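Local coordinates for Ufm1-specific protease (Caenorhabditis elegans, PDB 5EJJ), which hydrolyses the peptide bond at the C-terminal glycine of the ubiquitin-like modifier UFM-1, acting as a thiol protease on UFM-1 bound to target proteins, at residues Ile6-Met11 against Phe117-Val122; Phe93-Thr98 against Ser108-Met113; His382-Asp387 against Trp394-Arg399. All coordinates share one frame; numbering follows the deposited sequence.

Contact 1 of 3, residues Ile6-Met11 against Phe117-Val122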
loop_
_atom_site.group_PDB
_atom_site.type_symbol
_atom_site.label_atom_id
_atom_site.label_comp_id
_atom_site.label_asym_id
_atom_site.label_seq_id
_atom_site.Cartn_x
_atom_site.Cartn_y
_atom_site.Cartn_z
ATOM N N ILE A 6 -11.782 17.783 -5.044
ATOM C CA ILE A 6 -10.818 17.415 -4.030
ATOM C C ILE A 6 -11.456 16.479 -3.004
ATOM O O ILE A 6 -12.680 16.490 -2.793
ATOM C CB ILE A 6 -10.275 18.676 -3.362
ATOM C CG1 ILE A 6 -9.090 18.358 -2.464
ATOM C CG2 ILE A 6 -11.378 19.407 -2.636
ATOM C CD1 ILE A 6 -8.467 19.602 -1.849
ATOM N N ASP A 7 -10.636 15.629 -2.395
ATOM C CA ASP A 7 -11.105 14.853 -1.265
ATOM C C ASP A 7 -10.645 15.554 0.004
ATOM O O ASP A 7 -9.528 15.310 0.489
ATOM C CB ASP A 7 -10.571 13.435 -1.343
ATOM C CG ASP A 7 -11.155 12.514 -0.279
ATOM O OD1 ASP A 7 -11.475 12.984 0.836
ATOM O OD2 ASP A 7 -11.271 11.294 -0.563
ATOM N N ALA A 8 -11.507 16.432 0.531
ATOM C CA ALA A 8 -11.192 17.198 1.733
ATOM C C ALA A 8 -10.890 16.353 2.984
ATOM O O ALA A 8 -10.006 16.710 3.749
ATOM C CB ALA A 8 -12.261 18.186 2.009
ATOM N N GLN A 9 -11.602 15.246 3.194
ATOM C CA GLN A 9 -11.307 14.386 4.346
ATOM C C GLN A 9 -9.861 13.968 4.285
ATOM O O GLN A 9 -9.116 14.101 5.269
ATOM C CB GLN A 9 -12.163 13.112 4.384
ATOM C CG GLN A 9 -13.686 13.292 4.421
ATOM C CD GLN A 9 -14.197 13.997 5.679
ATOM O OE1 GLN A 9 -13.407 14.455 6.528
ATOM N NE2 GLN A 9 -15.532 14.096 5.801
ATOM N N ALA A 10 -9.473 13.468 3.108
ATOM C CA ALA A 10 -8.131 12.949 2.863
ATOM C C ALA A 10 -7.107 14.025 3.216
ATOM O O ALA A 10 -6.160 13.770 3.967
ATOM C CB ALA A 10 -8.010 12.523 1.448
ATOM N N MET A 11 -7.341 15.241 2.710
ATOM C CA MET A 11 -6.529 16.419 3.035
ATOM C C MET A 11 -6.386 16.648 4.529
ATOM O O MET A 11 -5.267 16.734 5.011
ATOM C CB MET A 11 -7.113 17.671 2.401
ATOM C CG MET A 11 -6.364 18.946 2.779
ATOM S SD MET A 11 -7.036 20.459 2.017
ATOM C CE MET A 11 -8.689 20.510 2.702
ATOM N N PHE A 117 -13.647 24.930 -5.669
ATOM C CA PHE A 117 -13.493 23.516 -5.323
ATOM C C PHE A 117 -14.768 22.812 -4.899
ATOM O O PHE A 117 -15.645 23.426 -4.303
ATOM C CB PHE A 117 -12.415 23.340 -4.265
ATOM C CG PHE A 117 -11.057 23.598 -4.792
ATOM C CD1 PHE A 117 -10.623 24.900 -4.988
ATOM C CD2 PHE A 117 -10.234 22.549 -5.156
ATOM C CE1 PHE A 117 -9.382 25.153 -5.505
ATOM C CE2 PHE A 117 -8.979 22.798 -5.674
ATOM C CZ PHE A 117 -8.554 24.102 -5.852
ATOM N N ASN A 118 -14.849 21.518 -5.213
ATOM C CA ASN A 118 -15.952 20.653 -4.799
ATOM C C ASN A 118 -15.445 19.457 -4.042
ATOM O O ASN A 118 -14.590 18.763 -4.544
ATOM C CB ASN A 118 -16.683 20.107 -6.008
ATOM C CG ASN A 118 -17.622 21.103 -6.624
ATOM O OD1 ASN A 118 -17.224 22.221 -6.971
ATOM N ND2 ASN A 118 -18.886 20.705 -6.780
ATOM N N ASN A 119 -15.985 19.189 -2.854
ATOM C CA ASN A 119 -15.623 17.974 -2.118
ATOM C C ASN A 119 -16.083 16.665 -2.768
ATOM O O ASN A 119 -17.191 16.567 -3.270
ATOM C CB ASN A 119 -16.142 18.009 -0.690
ATOM C CG ASN A 119 -15.765 16.760 0.067
ATOM O OD1 ASN A 119 -14.632 16.612 0.507
ATOM N ND2 ASN A 119 -16.696 15.834 0.178
ATOM N N GLU A 120 -15.239 15.649 -2.737
ATOM C CA GLU A 120 -15.564 14.427 -3.431
ATOM C C GLU A 120 -14.725 13.313 -2.869
ATOM O O GLU A 120 -13.591 13.537 -2.464
ATOM C CB GLU A 120 -15.286 14.602 -4.913
ATOM C CG GLU A 120 -14.775 13.371 -5.640
ATOM C CD GLU A 120 -14.861 13.532 -7.155
ATOM O OE1 GLU A 120 -15.983 13.887 -7.621
ATOM O OE2 GLU A 120 -13.820 13.322 -7.857
ATOM N N HIS A 121 -15.289 12.114 -2.801
ATOM C CA HIS A 121 -14.562 11.014 -2.215
ATOM C C HIS A 121 -13.888 10.321 -3.392
ATOM O O HIS A 121 -14.473 9.459 -4.032
ATOM C CB HIS A 121 -15.500 10.101 -1.409
ATOM C CG HIS A 121 -14.828 8.890 -0.830
ATOM N ND1 HIS A 121 -13.623 8.951 -0.163
ATOM C CD2 HIS A 121 -15.196 7.583 -0.828
ATOM C CE1 HIS A 121 -13.271 7.733 0.224
ATOM N NE2 HIS A 121 -14.209 6.887 -0.166
ATOM N N VAL A 122 -12.663 10.752 -3.688
ATOM C CA VAL A 122 -11.908 10.298 -4.848
ATOM C C VAL A 122 -11.512 8.848 -4.685
ATOM O O VAL A 122 -11.009 8.472 -3.616
ATOM C CB VAL A 122 -10.610 11.096 -4.989
ATOM C CG1 VAL A 122 -9.875 10.687 -6.267
ATOM C CG2 VAL A 122 -10.893 12.596 -4.937
HETATM O O HOH W 1 -13.726 14.530 1.514
#
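I6 lays its CG2 methyl obliquely against the ring of F117, with CG2 4.2 Å from F117 CD2, beside a parallel backbone pairing with N119. That pairing is carried by I6 N, which donates to N118 O over 3.0 Å in the carbonyl plane, and by a weak bond from E120 N to I6 O. One residue on, D7 turns the strand into helix 8-19. Its CG is anti to the backbone N (chi1 -173°), and its two carboxylate oxygens serve different partners. OD1 caps the helix, accepting from A10 N at 3.1 Å in a nearly straight bond (168°) from above the carboxylate plane. OD2 faces the other segment and takes weak bonds from H121 ND1 (3.3 Å) and V122 N (3.5 Å), while D7 CB packs on V122 CG2. N119, its CG likewise anti to the backbone N, accepts at OD1 from A8 N at 3.1 Å. A water donates to both D7 OD1 and N119 OD1 and accepts from Q9 N, tying in a further donor of the first turn. An alanine in place of D7 takes away the cap on A10 N and the weak bonds to H121 and V122 N, and would probably loosen the helix start against segment 117-122. The arrangement is a short parallel strand pair, 4-6 and 117-119, the first passing directly into an N-capped helix.

Contact 2 of 3, residues Phe93-Thr98 against Ser108-Met113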
loop_
_atom_site.group_PDB
_atom_site.type_symbol
_atom_site.label_atom_id
_atom_site.label_comp_id
_atom_site.label_asym_id
_atom_site.label_seq_id
_atom_site.Cartn_x
_atom_site.Cartn_y
_atom_site.Cartn_z
ATOM N N PHE A 93 -3.283 27.642 -8.611
ATOM C CA PHE A 93 -4.176 28.156 -7.559
ATOM C C PHE A 93 -3.555 28.046 -6.174
ATOM O O PHE A 93 -2.515 27.392 -5.996
ATOM C CB PHE A 93 -5.533 27.459 -7.565
ATOM C CG PHE A 93 -5.462 25.996 -7.253
ATOM C CD1 PHE A 93 -5.362 25.552 -5.943
ATOM C CD2 PHE A 93 -5.504 25.056 -8.279
ATOM C CE1 PHE A 93 -5.280 24.214 -5.661
ATOM C CE2 PHE A 93 -5.428 23.702 -8.002
ATOM C CZ PHE A 93 -5.315 23.282 -6.688
ATOM N N THR A 94 -4.192 28.686 -5.194
ATOM C CA THR A 94 -3.820 28.475 -3.790
ATOM C C THR A 94 -5.026 28.133 -2.915
ATOM O O THR A 94 -6.039 28.843 -2.927
ATOM C CB THR A 94 -3.059 29.667 -3.182
ATOM O OG1 THR A 94 -1.902 29.958 -3.982
ATOM C CG2 THR A 94 -2.604 29.314 -1.783
ATOM N N LEU A 95 -4.937 27.031 -2.179
ATOM C CA LEU A 95 -5.986 26.717 -1.220
ATOM C C LEU A 95 -5.865 27.690 -0.049
ATOM O O LEU A 95 -4.751 27.969 0.443
ATOM C CB LEU A 95 -5.888 25.275 -0.717
ATOM C CG LEU A 95 -6.049 24.115 -1.701
ATOM C CD1 LEU A 95 -5.907 22.806 -0.946
ATOM C CD2 LEU A 95 -7.380 24.182 -2.406
ATOM N N GLN A 96 -7.004 28.222 0.386
ATOM C CA GLN A 96 -7.016 29.041 1.587
ATOM C C GLN A 96 -7.492 28.199 2.751
ATOM O O GLN A 96 -8.532 27.552 2.677
ATOM C CB GLN A 96 -7.885 30.271 1.385
ATOM C CG GLN A 96 -7.379 31.161 0.258
ATOM C CD GLN A 96 -5.955 31.630 0.492
ATOM O OE1 GLN A 96 -5.522 31.818 1.635
ATOM N NE2 GLN A 96 -5.214 31.820 -0.596
ATOM N N LEU A 97 -6.707 28.174 3.813
ATOM C CA LEU A 97 -6.976 27.264 4.913
ATOM C C LEU A 97 -6.830 27.957 6.255
ATOM O O LEU A 97 -6.114 28.954 6.370
ATOM C CB LEU A 97 -6.008 26.085 4.869
ATOM C CG LEU A 97 -6.012 25.140 3.676
ATOM C CD1 LEU A 97 -5.078 23.971 3.969
ATOM C CD2 LEU A 97 -7.415 24.662 3.368
ATOM N N THR A 98 -7.504 27.423 7.266
ATOM C CA THR A 98 -7.379 27.924 8.624
ATOM C C THR A 98 -7.082 26.738 9.525
ATOM O O THR A 98 -7.391 25.593 9.166
ATOM C CB THR A 98 -8.678 28.566 9.103
ATOM O OG1 THR A 98 -9.597 27.539 9.499
ATOM C CG2 THR A 98 -9.302 29.409 7.995
ATOM N N SER A 108 -17.543 21.859 5.609
ATOM C CA SER A 108 -18.412 23.013 5.783
ATOM C C SER A 108 -17.604 24.347 5.510
ATOM O O SER A 108 -17.905 25.104 4.566
ATOM C CB SER A 108 -19.128 22.918 7.197
ATOM O OG SER A 108 -19.267 21.579 7.793
ATOM N N GLU A 109 -16.544 24.592 6.286
ATOM C CA GLU A 109 -15.772 25.839 6.180
ATOM C C GLU A 109 -14.891 25.925 4.936
ATOM O O GLU A 109 -14.676 27.019 4.379
ATOM C CB GLU A 109 -14.864 26.027 7.400
ATOM C CG GLU A 109 -15.571 26.182 8.743
ATOM C CD GLU A 109 -14.581 26.282 9.912
ATOM O OE1 GLU A 109 -14.833 25.666 10.983
ATOM O OE2 GLU A 109 -13.547 26.980 9.747
ATOM N N PHE A 110 -14.347 24.771 4.537
ATOM C CA PHE A 110 -13.433 24.675 3.389
ATOM C C PHE A 110 -14.093 25.123 2.082
ATOM O O PHE A 110 -13.455 25.746 1.235
ATOM C CB PHE A 110 -12.861 23.254 3.233
ATOM C CG PHE A 110 -12.112 23.050 1.941
ATOM C CD1 PHE A 110 -10.772 23.397 1.840
ATOM C CD2 PHE A 110 -12.755 22.539 0.816
ATOM C CE1 PHE A 110 -10.081 23.225 0.648
ATOM C CE2 PHE A 110 -12.066 22.374 -0.391
ATOM C CZ PHE A 110 -10.730 22.719 -0.474
ATOM N N LEU A 111 -15.367 24.799 1.913
ATOM C CA LEU A 111 -16.045 25.184 0.696
ATOM C C LEU A 111 -16.253 26.688 0.559
ATOM O O LEU A 111 -16.281 27.197 -0.560
ATOM C CB LEU A 111 -17.372 24.467 0.593
ATOM C CG LEU A 111 -17.178 22.964 0.467
ATOM C CD1 LEU A 111 -18.559 22.277 0.450
ATOM C CD2 LEU A 111 -16.315 22.616 -0.778
ATOM N N ASP A 112 -16.396 27.388 1.687
ATOM C CA ASP A 112 -16.691 28.829 1.696
ATOM C C ASP A 112 -15.453 29.643 1.401
ATOM O O ASP A 112 -15.521 30.732 0.819
ATOM C CB ASP A 112 -17.205 29.265 3.063
ATOM C CG ASP A 112 -18.561 28.683 3.384
ATOM O OD1 ASP A 112 -18.610 27.691 4.161
ATOM O OD2 ASP A 112 -19.570 29.221 2.852
ATOM N N MET A 113 -14.321 29.107 1.832
ATOM C CA MET A 113 -13.047 29.753 1.620
ATOM C C MET A 113 -12.456 29.470 0.230
ATOM O O MET A 113 -11.493 30.131 -0.183
ATOM C CB MET A 113 -12.085 29.288 2.698
ATOM C CG MET A 113 -11.149 30.346 3.169
ATOM S SD MET A 113 -11.462 30.660 4.895
ATOM C CE MET A 113 -13.138 31.311 4.779
#
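Along helix 107-113 the first residue to meet segment 93-98 is E109. Its chain is extended beyond CG and crosses T98 at about a right angle, yet E109 OE2 stays 4.0 Å from T98 OG1 and no hydrogen bond joins them. The hydroxyl of T98 is engaged with M101 N instead, as the N-cap of helix 99-104, and the carboxylate of E109 has a long, weak ion pair with R100. F110 comes next and carries the apolar part of the contact. Its CG is anti to the backbone N (chi1 170°), a torsion that swings the ring towards the strand so that its rim meets two leucine methyls. L97 CD2 lies in the plane of the ring, 3.9 Å from F110 CD1, its side chain running alongside and pointing the same way. L95 comes in obliquely, with CD2 4.1 Å from F110 CZ, again at the edge. Both leucines, each with CG anti to its carbonyl carbon, reach the same rim, from CD1 round to CZ. M113, an exposed residue, is last and packs on Q96 and T98: M113 CG rests 3.7 Å from Q96 CB, while a chain bent at chi2 and chi3 brings M113 SD to 4.0 Å from T98 CG2. Q96 bends at chi2, so that its amide turns off and only the root of the side chain is used here.

The helix crosses the strand at 131°, their short axes 8.2 Å apart. N114, just beyond, bonds to both Q96 N and F110 O. The strand lies at one edge of a mixed four-stranded sheet, paired in parallel with strand 74-81, while helix 99-104 meets L97, E109 and F110, and F117 of strand 117-119 touches both L95 and F110.

Contact 3 of 3, residues His382-Asp387 against Trp394-Arg399; sequences HHYMQD and WGCAYR
This is a buried polar and aromatic contact at the active site, where the loop preceding helix 396-409 folds back over the start of that helix, which bears C396, the probable nucleophile. R399, one turn in, contributes most of the helix surface involved. Its CG is anti to its carbonyl carbon, and a bend at chi2 carries the guanidinium along the loop, past Q386 towards D387. At the far end R399 NH1 and D387 OD2 meet tip to tip, the two planes 76° apart, in a weak salt bridge of 3.5 Å. Stronger support for the arginine comes from outside: D391 bridges to NE, and Q402 bonds to NH1. H383 looks the other way; its ND1 donates to Y384 O at 3.2 Å, and its ring stacks on Y523. Y384 approaches the cysteine edge-on. The rim of its ring lies against G395 and C396, with Y384 CE1 3.3 Å from C396 N and Y384 OH 3.2 Å from C396 CB. Its side chain also comes within about 3 Å of that of H522, assigned to the active site, the rings some 80° apart. With C396 near the start of the helix and touching H522, its thiol is likely to be ionised more readily, and a tyrosine hydroxyl beside it is consistent with the oxyanion-hole tyrosine described for related UFM1 proteases.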
loop_
_atom_site.group_PDB
_atom_site.type_symbol
_atom_site.label_atom_id
_atom_site.label_comp_id
_atom_site.label_asym_id
_atom_site.label_seq_id
_atom_site.Cartn_x
_atom_site.Cartn_y
_atom_site.Cartn_z
ATOM N N HIS A 382 -4.026 -18.323 3.944
ATOM C CA HIS A 382 -3.478 -19.675 4.003
ATOM C C HIS A 382 -4.570 -20.674 4.375
ATOM O O HIS A 382 -5.540 -20.328 5.055
ATOM C CB HIS A 382 -2.344 -19.765 5.018
ATOM C CG HIS A 382 -1.267 -18.748 4.812
ATOM N ND1 HIS A 382 0.029 -19.094 4.488
ATOM C CD2 HIS A 382 -1.287 -17.397 4.901
ATOM C CE1 HIS A 382 0.761 -18.000 4.388
ATOM N NE2 HIS A 382 -0.014 -16.955 4.629
ATOM N N HIS A 383 -4.391 -21.917 3.937
ATOM C CA HIS A 383 -5.405 -22.963 4.071
ATOM C C HIS A 383 -4.811 -24.369 3.902
ATOM O O HIS A 383 -3.592 -24.547 3.866
ATOM C CB HIS A 383 -6.505 -22.742 3.039
ATOM C CG HIS A 383 -5.989 -22.236 1.727
ATOM N ND1 HIS A 383 -4.966 -22.857 1.049
ATOM C CD2 HIS A 383 -6.335 -21.155 0.989
ATOM C CE1 HIS A 383 -4.699 -22.182 -0.058
ATOM N NE2 HIS A 383 -5.525 -21.154 -0.124
ATOM N N TYR A 384 -5.683 -25.365 3.788
ATOM C CA TYR A 384 -5.261 -26.749 3.561
ATOM C C TYR A 384 -4.582 -26.915 2.188
ATOM O O TYR A 384 -4.699 -26.045 1.330
ATOM C CB TYR A 384 -6.472 -27.693 3.670
ATOM C CG TYR A 384 -6.966 -27.943 5.080
ATOM C CD1 TYR A 384 -6.223 -27.535 6.180
ATOM C CD2 TYR A 384 -8.165 -28.606 5.312
ATOM C CE1 TYR A 384 -6.661 -27.772 7.475
ATOM C CE2 TYR A 384 -8.613 -28.848 6.607
ATOM C CZ TYR A 384 -7.852 -28.427 7.686
ATOM O OH TYR A 384 -8.272 -28.658 8.981
ATOM N N MET A 385 -3.868 -28.025 1.999
ATOM C CA MET A 385 -3.304 -28.408 0.690
ATOM C C MET A 385 -2.457 -27.320 0.008
ATOM O O MET A 385 -2.535 -27.138 -1.209
ATOM C CB MET A 385 -4.415 -28.870 -0.268
ATOM C CG MET A 385 -5.546 -29.682 0.378
ATOM S SD MET A 385 -5.025 -31.026 1.478
ATOM C CE MET A 385 -6.614 -31.772 1.834
ATOM N N GLN A 386 -1.644 -26.615 0.789
ATOM C CA GLN A 386 -0.962 -25.429 0.284
ATOM C C GLN A 386 0.517 -25.642 -0.033
ATOM O O GLN A 386 0.905 -25.673 -1.205
ATOM C CB GLN A 386 -1.138 -24.245 1.244
ATOM C CG GLN A 386 -1.294 -22.904 0.530
ATOM C CD GLN A 386 -1.470 -21.738 1.481
ATOM O OE1 GLN A 386 -2.248 -20.825 1.215
ATOM N NE2 GLN A 386 -0.734 -21.755 2.590
ATOM N N ASP A 387 1.342 -25.788 0.999
ATOM C CA ASP A 387 2.788 -25.890 0.798
ATOM C C ASP A 387 3.195 -27.266 0.279
ATOM O O ASP A 387 4.291 -27.749 0.579
ATOM C CB ASP A 387 3.538 -25.577 2.095
ATOM C CG ASP A 387 2.969 -24.374 2.820
ATOM O OD1 ASP A 387 2.443 -23.470 2.128
ATOM O OD2 ASP A 387 3.040 -24.339 4.077
ATOM N N TRP A 394 -5.854 -31.928 10.779
ATOM C CA TRP A 394 -5.111 -31.371 11.905
ATOM C C TRP A 394 -4.641 -29.909 11.774
ATOM O O TRP A 394 -4.591 -29.172 12.770
ATOM C CB TRP A 394 -3.914 -32.271 12.190
ATOM C CG TRP A 394 -3.025 -32.441 11.000
ATOM C CD1 TRP A 394 -3.313 -33.108 9.838
ATOM C CD2 TRP A 394 -1.701 -31.930 10.852
ATOM N NE1 TRP A 394 -2.242 -33.049 8.985
ATOM C CE2 TRP A 394 -1.240 -32.329 9.580
ATOM C CE3 TRP A 394 -0.855 -31.177 11.674
ATOM C CZ2 TRP A 394 0.028 -31.997 9.111
ATOM C CZ3 TRP A 394 0.408 -30.854 11.211
ATOM C CH2 TRP A 394 0.837 -31.264 9.942
ATOM N N GLY A 395 -4.297 -29.497 10.555
ATOM C CA GLY A 395 -3.672 -28.203 10.323
ATOM C C GLY A 395 -4.499 -26.930 10.471
ATOM O O GLY A 395 -3.915 -25.850 10.508
ATOM N N CYS A 396 -5.828 -27.047 10.569
ATOM C CA CYS A 396 -6.731 -25.881 10.595
ATOM C C CYS A 396 -6.206 -24.657 11.367
ATOM O O CYS A 396 -6.291 -23.525 10.893
ATOM C CB CYS A 396 -8.165 -26.261 11.044
ATOM S SG CYS A 396 -8.417 -27.055 12.689
ATOM N N ALA A 397 -5.631 -24.890 12.536
ATOM C CA ALA A 397 -5.149 -23.791 13.350
ATOM C C ALA A 397 -3.781 -23.319 12.895
ATOM O O ALA A 397 -3.422 -22.171 13.119
ATOM C CB ALA A 397 -5.115 -24.186 14.813
ATOM N N TYR A 398 -3.012 -24.205 12.275
ATOM C CA TYR A 398 -1.711 -23.821 11.730
ATOM C C TYR A 398 -1.909 -22.745 10.672
ATOM O O TYR A 398 -1.202 -21.737 10.630
ATOM C CB TYR A 398 -1.034 -25.015 11.063
ATOM C CG TYR A 398 -0.408 -26.008 12.001
ATOM C CD1 TYR A 398 -1.005 -27.233 12.234
ATOM C CD2 TYR A 398 0.799 -25.728 12.633
ATOM C CE1 TYR A 398 -0.429 -28.149 13.082
ATOM C CE2 TYR A 398 1.386 -26.630 13.480
ATOM C CZ TYR A 398 0.765 -27.843 13.703
ATOM O OH TYR A 398 1.334 -28.763 14.547
ATOM N N ARG A 399 -2.883 -22.996 9.810
ATOM C CA ARG A 399 -3.212 -22.103 8.722
ATOM C C ARG A 399 -3.597 -20.720 9.242
ATOM O O ARG A 399 -3.126 -19.707 8.715
ATOM C CB ARG A 399 -4.330 -22.712 7.866
ATOM C CG ARG A 399 -3.948 -24.060 7.263
ATOM C CD ARG A 399 -2.489 -24.034 6.830
ATOM N NE ARG A 399 -2.146 -25.077 5.869
ATOM C CZ ARG A 399 -1.088 -25.019 5.063
ATOM N NH1 ARG A 399 -0.285 -23.962 5.092
ATOM N NH2 ARG A 399 -0.846 -26.007 4.212
#

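Overall arrangement
Contacts 1 and 2 belong to one small N-terminal unit, their centres 12 Å apart, and contact 2 falls wholly within the stretch of chain that contact 1 spans. Helix 107-113 leads directly into strand 117-119, so one continuous run of chain supplies a side to each contact. They touch: F117 packs on F93 and L95, and M11 on F110. Contact 3 comes later in the sequence, in the C78 peptidase part of the chain, with its centre about 43 Å from that of contact 1 and 53 Å from that of contact 2, across the centre of the chain. The packing in contacts 1 and 2, the latter in the MPN region, thus lies far from the active-site contact.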